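Local coordinates for N-terminal acetyltransferase-like protein (Chaetomium thermophilum, PDB 5NNP), which probably serves as the helical, TPR-repeat auxiliary subunit of a NatA-type N-terminal acetyltransferase, holding partner protein chains in the complex, at residues 259-263 against 279-283; 221-226 against 248-252; 162-166 against 197-201; 189-193 against 535-541; 517-521 against 550-556. All coordinates share one frame; numbering follows the deposited sequence.

Contact 1: residues 259-263 against 279-283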
# COMPACT_ATOMS: atom_id res chain seq x y z
N TYR A 259 22.38 -11.04 -5.92
CA TYR A 259 23.03 -12.20 -6.52
C TYR A 259 22.91 -12.15 -8.06
O TYR A 259 23.88 -12.39 -8.77
CB TYR A 259 22.45 -13.52 -5.99
CG TYR A 259 22.72 -13.78 -4.53
CD1 TYR A 259 23.92 -14.37 -4.12
CD2 TYR A 259 21.79 -13.47 -3.55
CE1 TYR A 259 24.18 -14.62 -2.78
CE2 TYR A 259 22.04 -13.70 -2.21
CZ TYR A 259 23.24 -14.28 -1.83
OH TYR A 259 23.47 -14.52 -0.50
N LYS A 260 21.71 -11.82 -8.56
CA LYS A 260 21.51 -11.69 -10.00
C LYS A 260 22.51 -10.71 -10.59
O LYS A 260 23.22 -11.04 -11.55
CB LYS A 260 20.08 -11.25 -10.32
CG LYS A 260 19.04 -12.33 -10.11
CD LYS A 260 17.64 -11.87 -10.47
CE LYS A 260 16.64 -13.00 -10.30
NZ LYS A 260 15.29 -12.62 -10.81
N GLY A 261 22.58 -9.52 -10.00
CA GLY A 261 23.53 -8.50 -10.40
C GLY A 261 24.97 -8.97 -10.42
O GLY A 261 25.67 -8.77 -11.42
N LEU A 262 25.44 -9.58 -9.34
CA LEU A 262 26.81 -10.09 -9.27
C LEU A 262 27.06 -11.07 -10.40
O LEU A 262 28.01 -10.93 -11.17
CB LEU A 262 27.08 -10.78 -7.93
CG LEU A 262 28.49 -11.37 -7.79
CD1 LEU A 262 29.56 -10.28 -7.97
CD2 LEU A 262 28.67 -12.09 -6.45
N ILE A 263 26.18 -12.06 -10.47
CA ILE A 263 26.33 -13.15 -11.42
C ILE A 263 26.35 -12.66 -12.88
O ILE A 263 27.13 -13.14 -13.71
CB ILE A 263 25.23 -14.19 -11.20
CG1 ILE A 263 25.57 -15.01 -9.95
CG2 ILE A 263 25.09 -15.08 -12.41
CD1 ILE A 263 24.40 -15.77 -9.38
N VAL A 279 29.55 -18.95 -6.49
CA VAL A 279 29.21 -17.64 -5.96
C VAL A 279 28.36 -17.79 -4.70
O VAL A 279 28.65 -17.19 -3.67
CB VAL A 279 28.45 -16.79 -6.99
CG1 VAL A 279 28.14 -15.42 -6.42
CG2 VAL A 279 29.24 -16.67 -8.27
N TYR A 280 27.31 -18.60 -4.78
CA TYR A 280 26.40 -18.78 -3.64
C TYR A 280 27.08 -19.46 -2.46
O TYR A 280 26.88 -19.07 -1.31
CB TYR A 280 25.17 -19.57 -4.06
CG TYR A 280 24.24 -18.78 -4.92
CD1 TYR A 280 24.34 -18.82 -6.31
CD2 TYR A 280 23.27 -17.95 -4.36
CE1 TYR A 280 23.48 -18.08 -7.11
CE2 TYR A 280 22.41 -17.22 -5.15
CZ TYR A 280 22.52 -17.28 -6.52
OH TYR A 280 21.67 -16.55 -7.31
N ASP A 281 27.87 -20.49 -2.73
CA ASP A 281 28.56 -21.20 -1.66
C ASP A 281 29.48 -20.24 -0.93
O ASP A 281 29.63 -20.30 0.29
CB ASP A 281 29.34 -22.40 -2.20
CG ASP A 281 28.43 -23.51 -2.68
OD1 ASP A 281 27.28 -23.57 -2.23
OD2 ASP A 281 28.87 -24.34 -3.50
N GLU A 282 30.08 -19.33 -1.68
CA GLU A 282 31.00 -18.38 -1.10
C GLU A 282 30.33 -17.54 -0.02
O GLU A 282 30.89 -17.35 1.05
CB GLU A 282 31.58 -17.48 -2.17
CG GLU A 282 32.57 -16.49 -1.64
CD GLU A 282 33.14 -15.62 -2.72
OE1 GLU A 282 33.52 -16.18 -3.77
OE2 GLU A 282 33.19 -14.39 -2.52
N TYR A 283 29.12 -17.04 -0.29
CA TYR A 283 28.43 -16.22 0.71
C TYR A 283 27.80 -17.06 1.80
O TYR A 283 27.64 -16.59 2.92
CB TYR A 283 27.40 -15.30 0.03
CG TYR A 283 28.13 -14.16 -0.66
CD1 TYR A 283 28.45 -13.00 0.03
CD2 TYR A 283 28.56 -14.28 -1.96
CE1 TYR A 283 29.15 -11.99 -0.57
CE2 TYR A 283 29.25 -13.28 -2.57
CZ TYR A 283 29.55 -12.13 -1.88
OH TYR A 283 30.26 -11.12 -2.51
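The rings of Y259 and Y280 lie nearly parallel, with planes 17° apart. They are offset along their planes, with little of one ring over the other, and their centroids are 4.8 Å apart. Y280 CE2 sits over one face of Y259, 3.4 Å from Y259 CD1. CB of Y283 comes to the edge of the Y259 ring, near its plane. Y280 meets its partners obliquely: its CE1 is 3.4 Å from I263 CD1, and its OH lies against CB of Y259 and CD1 of I263. The Y280 side chain gets there because CG stands beside the backbone N (chi1 -72°), which carries the ring across to helix 256-265.

The rest is aliphatic. L262 CD2 touches V279 CG1 at 3.4 Å, the two side chains running past each other in opposite directions. The same methyl is 4.1 Å from CE2 of Y283. No hydrogen bond joins the two segments, and five of the six touching residues are buried. The phenol of Y259 is satisfied elsewhere, by the carbonyl O of P253.

The segments belong to two successive helices, 256-265 and 273-286, of the all-helical, TPR-clan fold. Their short axes come within 11.7 Å, with directions 126° apart. The preceding helix 238-251 covers the pair: Y259 rests on L249, and L262 and Y283 rest on R246. The loop residue L296 also touches Y259 and Y280.

Contact 2: residues 221-226 against 248-252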
# COMPACT_ATOMS: atom_id res chain seq x y z
N ARG A 221 22.97 5.27 3.21
CA ARG A 221 24.05 4.45 2.67
C ARG A 221 23.57 3.43 1.62
O ARG A 221 24.23 3.24 0.59
CB ARG A 221 24.78 3.72 3.80
CG ARG A 221 25.66 4.63 4.69
CD ARG A 221 26.62 5.51 3.90
NE ARG A 221 27.50 4.77 2.99
CZ ARG A 221 28.09 5.32 1.92
NH1 ARG A 221 27.88 6.61 1.62
NH2 ARG A 221 28.87 4.57 1.14
N LEU A 222 22.44 2.78 1.88
CA LEU A 222 21.88 1.81 0.94
C LEU A 222 21.54 2.43 -0.42
O LEU A 222 21.71 1.81 -1.47
CB LEU A 222 20.63 1.17 1.54
CG LEU A 222 19.89 0.19 0.63
CD1 LEU A 222 20.70 -1.07 0.41
CD2 LEU A 222 18.50 -0.14 1.18
N ALA A 223 21.03 3.66 -0.39
CA ALA A 223 20.67 4.35 -1.62
C ALA A 223 21.91 4.58 -2.48
O ALA A 223 21.89 4.31 -3.69
CB ALA A 223 19.99 5.65 -1.30
N VAL A 224 22.98 5.09 -1.87
CA VAL A 224 24.21 5.34 -2.60
C VAL A 224 24.72 4.02 -3.18
O VAL A 224 25.15 3.95 -4.32
CB VAL A 224 25.30 5.98 -1.71
CG1 VAL A 224 26.66 5.95 -2.40
CG2 VAL A 224 24.94 7.40 -1.35
N MET A 225 24.62 2.96 -2.39
CA MET A 225 25.17 1.69 -2.83
C MET A 225 24.35 1.07 -3.95
O MET A 225 24.92 0.46 -4.86
CB MET A 225 25.26 0.72 -1.65
CG MET A 225 26.33 1.11 -0.66
SD MET A 225 26.41 -0.05 0.71
CE MET A 225 27.54 0.88 1.78
N GLU A 226 23.03 1.22 -3.89
CA GLU A 226 22.18 0.64 -4.92
C GLU A 226 22.22 1.44 -6.22
O GLU A 226 22.26 0.86 -7.31
CB GLU A 226 20.74 0.51 -4.41
CG GLU A 226 20.55 -0.71 -3.50
CD GLU A 226 19.10 -1.02 -3.23
OE1 GLU A 226 18.25 -0.11 -3.40
OE2 GLU A 226 18.80 -2.18 -2.85
N LEU A 248 26.81 -4.83 -1.68
CA LEU A 248 25.41 -4.92 -1.27
C LEU A 248 25.11 -6.28 -0.65
O LEU A 248 24.31 -6.38 0.29
CB LEU A 248 24.49 -4.66 -2.46
CG LEU A 248 24.38 -3.19 -2.90
CD1 LEU A 248 23.90 -3.07 -4.34
CD2 LEU A 248 23.46 -2.40 -1.96
N LEU A 249 25.76 -7.33 -1.16
CA LEU A 249 25.51 -8.68 -0.66
C LEU A 249 26.01 -8.79 0.76
O LEU A 249 25.35 -9.38 1.62
CB LEU A 249 26.19 -9.73 -1.53
CG LEU A 249 25.44 -10.19 -2.78
CD1 LEU A 249 26.35 -11.05 -3.64
CD2 LEU A 249 24.18 -10.95 -2.40
N ASP A 250 27.19 -8.22 1.00
CA ASP A 250 27.78 -8.21 2.33
C ASP A 250 26.87 -7.45 3.31
O ASP A 250 26.86 -7.75 4.49
CB ASP A 250 29.18 -7.60 2.29
CG ASP A 250 30.21 -8.54 1.70
OD1 ASP A 250 30.23 -9.72 2.11
OD2 ASP A 250 31.00 -8.11 0.84
N ARG A 251 26.13 -6.47 2.80
CA ARG A 251 25.20 -5.68 3.62
C ARG A 251 23.91 -6.45 3.90
O ARG A 251 23.30 -6.32 4.96
CB ARG A 251 24.89 -4.34 2.92
CG ARG A 251 23.99 -3.35 3.70
CD ARG A 251 23.54 -2.20 2.78
NE ARG A 251 22.79 -1.15 3.48
CZ ARG A 251 23.35 -0.27 4.31
NH1 ARG A 251 24.65 -0.31 4.56
NH2 ARG A 251 22.60 0.66 4.90
N ASN A 252 23.47 -7.24 2.94
CA ASN A 252 22.18 -7.90 3.05
C ASN A 252 22.18 -9.13 2.18
O ASN A 252 21.71 -9.09 1.04
CB ASN A 252 21.05 -6.93 2.68
CG ASN A 252 19.66 -7.58 2.67
OD1 ASN A 252 19.51 -8.74 3.05
ND2 ASN A 252 18.66 -6.82 2.23
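L222, M225 and E226 meet L248 and R251 where helix 221-234 packs on the next one, helix 238-251, in a superhelix of the TPR clan. No hydrogen bond links the two segments.

The apolar part centres on L248. Its CD2 lies 3.6 Å from M225 CB and also reaches E226 CG and L222 CD1. CG of L248 stands beside the backbone N (chi1 -75°), and this brings its methyls against M225 and E226.

R251 makes the mixed part. Its chain is extended from CG to NE and leans on L222, with NE 3.7 Å from L222 CD1. M225 SD is 4.1 Å from R251 CD.

The charged ends find their partners outside the segments. R251 NH2 forms a salt bridge with an acidic side chain of another protein chain, at a subunit interface. E226 OE2 hydrogen-bonds to Y258, and R221 NH1 to the carbonyl O of K216. With an alanine in place of R251, that acidic group of the partner would probably lose its charge mate, and L222 the cover along its side.

One face of the R251 guanidinium rests over the start of helix 221-234, with L222 N 3.6 Å above its plane, toward the rim.

Contact 3: residues 162-166 against 197-201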
# COMPACT_ATOMS: atom_id res chain seq x y z
N LEU A 162 11.56 17.92 -15.74
CA LEU A 162 12.75 17.49 -15.02
C LEU A 162 13.91 18.50 -15.14
O LEU A 162 14.55 18.83 -14.15
CB LEU A 162 13.18 16.11 -15.51
CG LEU A 162 12.50 14.95 -14.76
CD1 LEU A 162 10.99 15.11 -14.72
CD2 LEU A 162 12.87 13.60 -15.37
N GLU A 163 14.14 19.02 -16.34
CA GLU A 163 15.19 20.02 -16.53
C GLU A 163 15.03 21.22 -15.60
O GLU A 163 16.02 21.68 -15.01
CB GLU A 163 15.22 20.51 -17.99
CG GLU A 163 16.45 21.36 -18.32
CD GLU A 163 16.53 21.74 -19.80
OE1 GLU A 163 15.63 21.33 -20.57
OE2 GLU A 163 17.48 22.43 -20.20
N LYS A 164 13.81 21.74 -15.45
CA LYS A 164 13.63 22.89 -14.58
C LYS A 164 13.76 22.49 -13.10
O LYS A 164 14.26 23.25 -12.28
CB LYS A 164 12.29 23.57 -14.84
CG LYS A 164 12.34 25.10 -14.71
CD LYS A 164 13.23 25.71 -15.78
CE LYS A 164 13.22 27.23 -15.75
NZ LYS A 164 13.62 27.75 -14.42
N ALA A 165 13.33 21.28 -12.75
CA ALA A 165 13.46 20.86 -11.37
C ALA A 165 14.94 20.73 -10.98
O ALA A 165 15.34 21.08 -9.87
CB ALA A 165 12.73 19.54 -11.13
N GLU A 166 15.75 20.21 -11.89
CA GLU A 166 17.17 20.11 -11.61
C GLU A 166 17.80 21.50 -11.48
O GLU A 166 18.62 21.75 -10.60
CB GLU A 166 17.88 19.31 -12.69
CG GLU A 166 19.32 19.04 -12.31
CD GLU A 166 20.13 18.44 -13.41
OE1 GLU A 166 19.55 17.85 -14.35
OE2 GLU A 166 21.37 18.57 -13.33
N ILE A 197 16.89 12.62 -10.14
CA ILE A 197 16.32 13.42 -11.23
C ILE A 197 17.18 13.37 -12.48
O ILE A 197 16.67 13.22 -13.59
CB ILE A 197 16.10 14.89 -10.78
CG1 ILE A 197 14.88 14.94 -9.86
CG2 ILE A 197 15.87 15.79 -11.98
CD1 ILE A 197 14.64 16.26 -9.16
N ILE A 198 18.50 13.45 -12.30
CA ILE A 198 19.42 13.29 -13.42
C ILE A 198 19.23 11.94 -14.12
O ILE A 198 19.24 11.86 -15.34
CB ILE A 198 20.88 13.42 -12.96
CG1 ILE A 198 21.13 14.81 -12.38
CG2 ILE A 198 21.83 13.12 -14.12
CD1 ILE A 198 22.54 15.05 -11.84
N ALA A 199 19.04 10.87 -13.36
CA ALA A 199 18.90 9.56 -13.96
C ALA A 199 17.55 9.46 -14.68
O ALA A 199 17.48 8.96 -15.80
CB ALA A 199 19.04 8.47 -12.92
N GLU A 200 16.50 9.96 -14.05
CA GLU A 200 15.20 9.97 -14.71
C GLU A 200 15.24 10.76 -16.03
O GLU A 200 14.48 10.46 -16.95
CB GLU A 200 14.11 10.54 -13.79
CG GLU A 200 13.73 9.60 -12.66
CD GLU A 200 12.45 10.00 -11.96
OE1 GLU A 200 12.15 9.42 -10.88
OE2 GLU A 200 11.74 10.89 -12.50
N ARG A 201 16.13 11.74 -16.14
CA ARG A 201 16.31 12.43 -17.41
C ARG A 201 17.01 11.51 -18.40
O ARG A 201 17.03 11.79 -19.59
CB ARG A 201 17.08 13.74 -17.24
CG ARG A 201 16.37 14.72 -16.31
CD ARG A 201 17.09 16.04 -16.21
NE ARG A 201 17.21 16.66 -17.52
CZ ARG A 201 17.99 17.70 -17.78
NH1 ARG A 201 18.73 18.23 -16.82
NH2 ARG A 201 18.04 18.20 -19.01
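R201 NH1 donates to E166 OE1 at 2.6 Å, in a salt bridge bent to an N-H...O angle of 142°. The oxygen lies in the guanidinium plane, but it is met from above the carboxylate plane. The two flat groups are 62° apart, so they do not pair side by side. The chain of E166 runs extended with CG anti to the backbone N (chi1 -172°), which carries the carboxylate across to R201. The chain of R201 is bent about its CG-CD bond and turns its head back over helix 162-175.

E163 lies over one face of the same guanidinium, with its CG 3.6 Å from R201 NH2. E163 OE1 is 4.2 Å from R201 NH2, well out of the guanidinium plane, so the two act on each other through charge alone.

The remaining contacts are apolar. L162 CB packs on R201 CG at 3.6 Å, and L162 CD2 on E200 CB at 3.7 Å. I197 CD1 touches A165 CB at 4.3 Å. The contact joins the start of helix 162-175 to the C-terminal part of helix 185-200, with helices 146-159 and 204-214 beside it.

E166 OE2 has a second salt bridge, to R206, and a hydrogen bond to a glycerol probably taken up from the crystallisation liquor. E200 pairs with R545. With two arginines at its carboxylate, E166 is likely to stay ionised, and E163 probably adds to the negative field around R201.

Contact 4: residues 189-193 against 535-541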
# COMPACT_ATOMS: atom_id res chain seq x y z
N GLU A 189 19.80 14.42 1.70
CA GLU A 189 18.60 14.04 0.98
C GLU A 189 18.38 14.86 -0.29
O GLU A 189 17.92 14.33 -1.30
CB GLU A 189 17.38 14.16 1.89
CG GLU A 189 17.30 13.03 2.91
CD GLU A 189 17.24 11.66 2.25
OE1 GLU A 189 16.37 11.45 1.38
OE2 GLU A 189 18.07 10.79 2.60
N ALA A 190 18.73 16.15 -0.23
CA ALA A 190 18.58 17.01 -1.39
C ALA A 190 19.52 16.60 -2.51
O ALA A 190 19.16 16.68 -3.68
CB ALA A 190 18.80 18.47 -1.02
N LEU A 191 20.73 16.16 -2.16
CA LEU A 191 21.69 15.67 -3.15
C LEU A 191 21.17 14.39 -3.83
O LEU A 191 21.24 14.26 -5.06
CB LEU A 191 23.04 15.42 -2.52
CG LEU A 191 23.84 16.66 -2.10
CD1 LEU A 191 24.94 16.28 -1.13
CD2 LEU A 191 24.43 17.39 -3.31
N LEU A 192 20.63 13.46 -3.05
CA LEU A 192 20.17 12.22 -3.65
C LEU A 192 18.94 12.46 -4.54
O LEU A 192 18.81 11.86 -5.61
CB LEU A 192 19.86 11.20 -2.57
CG LEU A 192 21.04 10.66 -1.75
CD1 LEU A 192 20.54 9.70 -0.67
CD2 LEU A 192 22.10 9.97 -2.63
N TYR A 193 18.06 13.34 -4.10
CA TYR A 193 16.87 13.66 -4.90
C TYR A 193 17.26 14.19 -6.28
O TYR A 193 16.76 13.70 -7.31
CB TYR A 193 15.98 14.66 -4.15
CG TYR A 193 14.74 15.09 -4.92
CD1 TYR A 193 13.86 14.16 -5.45
CD2 TYR A 193 14.45 16.45 -5.09
CE1 TYR A 193 12.73 14.56 -6.16
CE2 TYR A 193 13.31 16.86 -5.79
CZ TYR A 193 12.46 15.91 -6.32
OH TYR A 193 11.34 16.33 -7.00
N GLY A 535 12.45 16.85 4.89
CA GLY A 535 13.46 16.84 3.83
C GLY A 535 13.63 15.51 3.11
O GLY A 535 14.43 15.41 2.20
N GLN A 536 12.88 14.48 3.52
CA GLN A 536 12.99 13.16 2.93
C GLN A 536 12.22 13.07 1.61
O GLN A 536 11.15 12.46 1.54
CB GLN A 536 12.46 12.12 3.91
CG GLN A 536 13.23 12.07 5.22
CD GLN A 536 14.51 11.24 5.15
OE1 GLN A 536 14.94 10.78 4.09
NE2 GLN A 536 15.12 11.02 6.31
N ILE A 537 12.79 13.64 0.57
CA ILE A 537 12.06 13.97 -0.63
C ILE A 537 11.75 12.80 -1.56
O ILE A 537 10.66 12.72 -2.11
CB ILE A 537 12.80 15.05 -1.42
CG1 ILE A 537 13.23 16.17 -0.45
CG2 ILE A 537 11.93 15.57 -2.53
CD1 ILE A 537 12.07 16.81 0.28
N ARG A 538 12.71 11.91 -1.76
CA ARG A 538 12.46 10.73 -2.59
C ARG A 538 11.27 9.90 -2.05
O ARG A 538 10.46 9.41 -2.83
CB ARG A 538 13.73 9.89 -2.69
CG ARG A 538 14.83 10.54 -3.52
CD ARG A 538 16.17 9.85 -3.32
NE ARG A 538 16.54 9.85 -1.91
CZ ARG A 538 17.00 8.78 -1.26
NH1 ARG A 538 17.15 7.64 -1.91
NH2 ARG A 538 17.31 8.86 0.02
N ALA A 539 11.15 9.77 -0.73
CA ALA A 539 10.04 8.99 -0.19
C ALA A 539 8.73 9.68 -0.52
O ALA A 539 7.75 9.02 -0.90
CB ALA A 539 10.18 8.79 1.34
N TYR A 540 8.71 11.00 -0.38
CA TYR A 540 7.52 11.77 -0.72
C TYR A 540 7.08 11.50 -2.17
O TYR A 540 5.90 11.25 -2.44
CB TYR A 540 7.74 13.26 -0.51
CG TYR A 540 6.59 14.09 -1.04
CD1 TYR A 540 5.44 14.27 -0.28
CD2 TYR A 540 6.64 14.66 -2.31
CE1 TYR A 540 4.39 15.01 -0.76
CE2 TYR A 540 5.59 15.39 -2.80
CZ TYR A 540 4.46 15.57 -2.03
OH TYR A 540 3.39 16.30 -2.52
N VAL A 541 8.03 11.56 -3.11
CA VAL A 541 7.70 11.37 -4.50
C VAL A 541 7.29 9.92 -4.75
O VAL A 541 6.48 9.66 -5.63
CB VAL A 541 8.86 11.75 -5.45
CG1 VAL A 541 8.52 11.33 -6.87
CG2 VAL A 541 9.14 13.23 -5.40
O HOH W 1 15.53 12.58 -0.83
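R538 NH2 donates to E189 OE1 at 3.1 Å in a nearly straight salt-bridge bond of 162°. The oxygen uses its syn lone pair and lies in the guanidinium plane. A weak bond runs from the same NH2 to E189 OE2, at 3.3 Å. The same NH2 also makes a salt bridge to D220, its main polar partner.

Water 1 ties the helices together with four bonds. It donates to E189 O and to E189 OE1, the latter 2.6 Å away. It accepts from R538 N and R538 NE, which probably helps hold the bend of the arginine chain. Q536 OE1 is 3.1 Å from E189 OE1, but both are acceptors and do not bond. The Q536 oxygen instead accepts from a polar side chain of another protein chain.

This is a long-range junction of the TPR-clan superhelix. Helix 185-200 meets the start of helix 537-547, some 340 residues later, with short axes 9.8 Å apart and directions at 50°. G535, with positive phi, is the first residue beyond the preceding helix. Q536 follows as the N-cap and the centre of an inverse gamma turn.

Apolar groups pack next to the salt bridge. L192 CD1 lies 3.4 Å above one face of the R538 guanidinium, toward its rim. With CG of Y193 anti to the backbone N, its ring is placed under I537. I537 CG2 stands 3.5 Å from the ring centroid, almost on its normal, a CH-pi contact. R538 CG comes to the ring edge, and V541 CG2 reaches Y193 CE1 at 3.9 Å. The Y193 hydroxyl hydrogen-bonds to H157 of helix 146-159.

Contact 5: residues 517-521 against 550-556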
# COMPACT_ATOMS: atom_id res chain seq x y z
N PHE A 517 -10.80 3.33 1.04
CA PHE A 517 -9.91 3.76 -0.03
C PHE A 517 -9.99 5.28 -0.21
O PHE A 517 -9.00 5.92 -0.52
CB PHE A 517 -10.18 3.02 -1.34
CG PHE A 517 -9.30 1.80 -1.50
CD1 PHE A 517 -8.08 1.88 -2.15
CD2 PHE A 517 -9.67 0.58 -0.94
CE1 PHE A 517 -7.26 0.76 -2.28
CE2 PHE A 517 -8.83 -0.55 -1.06
CZ PHE A 517 -7.64 -0.45 -1.73
N ASP A 518 -11.15 5.87 0.06
CA ASP A 518 -11.24 7.32 0.00
C ASP A 518 -10.33 7.93 1.07
O ASP A 518 -9.70 8.96 0.85
CB ASP A 518 -12.68 7.80 0.20
CG ASP A 518 -13.55 7.60 -1.04
OD1 ASP A 518 -13.00 7.36 -2.14
OD2 ASP A 518 -14.80 7.68 -0.90
N THR A 519 -10.23 7.26 2.21
CA THR A 519 -9.44 7.77 3.32
C THR A 519 -7.96 7.72 3.00
O THR A 519 -7.23 8.68 3.24
CB THR A 519 -9.70 6.97 4.58
OG1 THR A 519 -11.04 7.18 5.01
CG2 THR A 519 -8.73 7.41 5.70
N TRP A 520 -7.54 6.58 2.47
CA TRP A 520 -6.17 6.38 2.04
C TRP A 520 -5.77 7.46 1.05
O TRP A 520 -4.64 7.97 1.08
CB TRP A 520 -6.04 4.98 1.44
CG TRP A 520 -6.11 3.91 2.49
CD1 TRP A 520 -6.27 4.09 3.83
CD2 TRP A 520 -6.00 2.49 2.29
NE1 TRP A 520 -6.27 2.88 4.48
CE2 TRP A 520 -6.10 1.88 3.56
CE3 TRP A 520 -5.84 1.67 1.16
CZ2 TRP A 520 -6.05 0.49 3.73
CZ3 TRP A 520 -5.78 0.29 1.33
CH2 TRP A 520 -5.88 -0.29 2.61
N GLN A 521 -6.70 7.85 0.18
CA GLN A 521 -6.40 8.90 -0.78
C GLN A 521 -6.29 10.26 -0.09
O GLN A 521 -5.57 11.14 -0.56
CB GLN A 521 -7.47 8.97 -1.87
CG GLN A 521 -7.14 10.02 -2.92
CD GLN A 521 -8.12 10.07 -4.06
OE1 GLN A 521 -9.06 9.27 -4.15
NE2 GLN A 521 -7.92 11.02 -4.96
N LEU A 550 -3.66 4.36 -6.70
CA LEU A 550 -4.08 3.77 -5.43
C LEU A 550 -4.97 2.56 -5.60
O LEU A 550 -4.68 1.48 -5.07
CB LEU A 550 -4.81 4.79 -4.57
CG LEU A 550 -5.41 4.27 -3.25
CD1 LEU A 550 -4.32 3.69 -2.37
CD2 LEU A 550 -6.16 5.39 -2.53
N ARG A 551 -6.03 2.74 -6.37
CA ARG A 551 -7.09 1.76 -6.38
C ARG A 551 -6.86 0.65 -7.38
O ARG A 551 -7.79 -0.07 -7.72
CB ARG A 551 -8.42 2.44 -6.62
CG ARG A 551 -8.82 3.32 -5.46
CD ARG A 551 -10.12 3.96 -5.74
NE ARG A 551 -10.51 4.89 -4.70
CZ ARG A 551 -10.03 6.12 -4.60
NH1 ARG A 551 -9.10 6.52 -5.45
NH2 ARG A 551 -10.47 6.94 -3.65
N GLU A 552 -5.63 0.50 -7.87
CA GLU A 552 -5.31 -0.65 -8.71
C GLU A 552 -5.07 -1.87 -7.82
O GLU A 552 -4.98 -3.00 -8.29
CB GLU A 552 -4.08 -0.38 -9.57
CG GLU A 552 -2.77 -0.49 -8.79
CD GLU A 552 -1.55 -0.36 -9.68
OE1 GLU A 552 -1.71 -0.10 -10.88
OE2 GLU A 552 -0.42 -0.51 -9.17
N HIS A 553 -4.97 -1.62 -6.52
CA HIS A 553 -4.66 -2.66 -5.55
C HIS A 553 -5.78 -3.69 -5.52
O HIS A 553 -6.96 -3.32 -5.49
CB HIS A 553 -4.47 -2.05 -4.15
CG HIS A 553 -3.61 -2.87 -3.24
ND1 HIS A 553 -4.05 -4.04 -2.66
CD2 HIS A 553 -2.34 -2.68 -2.80
CE1 HIS A 553 -3.08 -4.54 -1.90
NE2 HIS A 553 -2.04 -3.73 -1.97
N PRO A 554 -5.43 -4.98 -5.50
CA PRO A 554 -6.49 -5.99 -5.45
C PRO A 554 -7.40 -5.82 -4.23
O PRO A 554 -8.56 -6.23 -4.27
CB PRO A 554 -5.72 -7.31 -5.39
CG PRO A 554 -4.45 -7.05 -5.99
CD PRO A 554 -4.11 -5.62 -5.57
N PHE A 555 -6.89 -5.18 -3.17
CA PHE A 555 -7.70 -4.88 -1.99
C PHE A 555 -8.92 -4.01 -2.32
O PHE A 555 -9.98 -4.18 -1.70
CB PHE A 555 -6.85 -4.19 -0.92
CG PHE A 555 -6.26 -5.14 0.07
CD1 PHE A 555 -6.18 -6.48 -0.22
CD2 PHE A 555 -5.81 -4.70 1.31
CE1 PHE A 555 -5.65 -7.37 0.70
CE2 PHE A 555 -5.29 -5.58 2.24
CZ PHE A 555 -5.21 -6.92 1.94
N TYR A 556 -8.77 -3.10 -3.28
CA TYR A 556 -9.92 -2.36 -3.80
C TYR A 556 -10.74 -3.23 -4.76
O TYR A 556 -11.97 -3.29 -4.67
CB TYR A 556 -9.50 -1.08 -4.54
CG TYR A 556 -10.67 -0.43 -5.25
CD1 TYR A 556 -11.48 0.48 -4.59
CD2 TYR A 556 -11.01 -0.77 -6.57
CE1 TYR A 556 -12.58 1.05 -5.22
CE2 TYR A 556 -12.10 -0.21 -7.20
CZ TYR A 556 -12.88 0.70 -6.53
OH TYR A 556 -13.98 1.27 -7.15
O HOH W 2 -12.59 4.68 -3.33
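F517 on helix 503-523 fits against residues 550-556, where a 3-10 turn leads through the N-cap H553 into helix 554-572. Y556 CB lies over one ring face, 3.6 Å from the F517 centroid, a CH-pi contact. The Y556 ring turns its edge to the face of F517 in a T-shaped pair, with planes 81° apart. W520 CE3 covers the opposite face. L550 CG and H553 CB come to the ring edge, near its plane.

Beside the ring is a polar group around R551. Its NH2 donates to Q521 OE1 at 2.8 Å, in the carbonyl plane. Its NH1 reaches the same oxygen at 3.0 Å from above that plane, so one atom takes two bonds end-on. R551 NH2 also makes a salt bridge to D518 OD1 at 3.0 Å, on the anti lone pair. The R551 chain is extended from CG to NE, which carries the guanidinium past F517 to helix 503-523. A leucine in place of R551 would probably leave D518 without its charge mate and the Q521 amide free to turn.

Further out, water 2 donates to D518 OD1 and accepts from R551 NE. Y664 makes a cation-pi contact with R551, and the Y556 hydroxyl hydrogen-bonds to the carbonyl O of F661. I487 of helix 487-499 backs F517 and W520. F555 also meets another protein chain.

H553 caps its helix: its ND1 accepts from F555 N at 3.1 Å, in the plane of the imidazole.

Contacts 1 and 2 touch through L249 and D250, with Y259 CE2 3.5 Å from L249 CD2. Contact 2 also touches contact 4, where A223 CB is 3.5 Å from R538 NH1. Contacts 3 and 4 share helix 185-200 and have centres 13 Å apart. Contact 5 stands off, about 11 Å from contact 4 at the nearest atoms, but its centre is about 6 Å from the centre of the chain. Contact 4 closes a long loop in the chain, and contacts 1 and 2 are nested inside it. Other protein chains reach contacts 2, 4 and 5. Glycerol, probably from the crystallisation liquor, lies about 3 Å from side chains of contacts 2, 3 and 4.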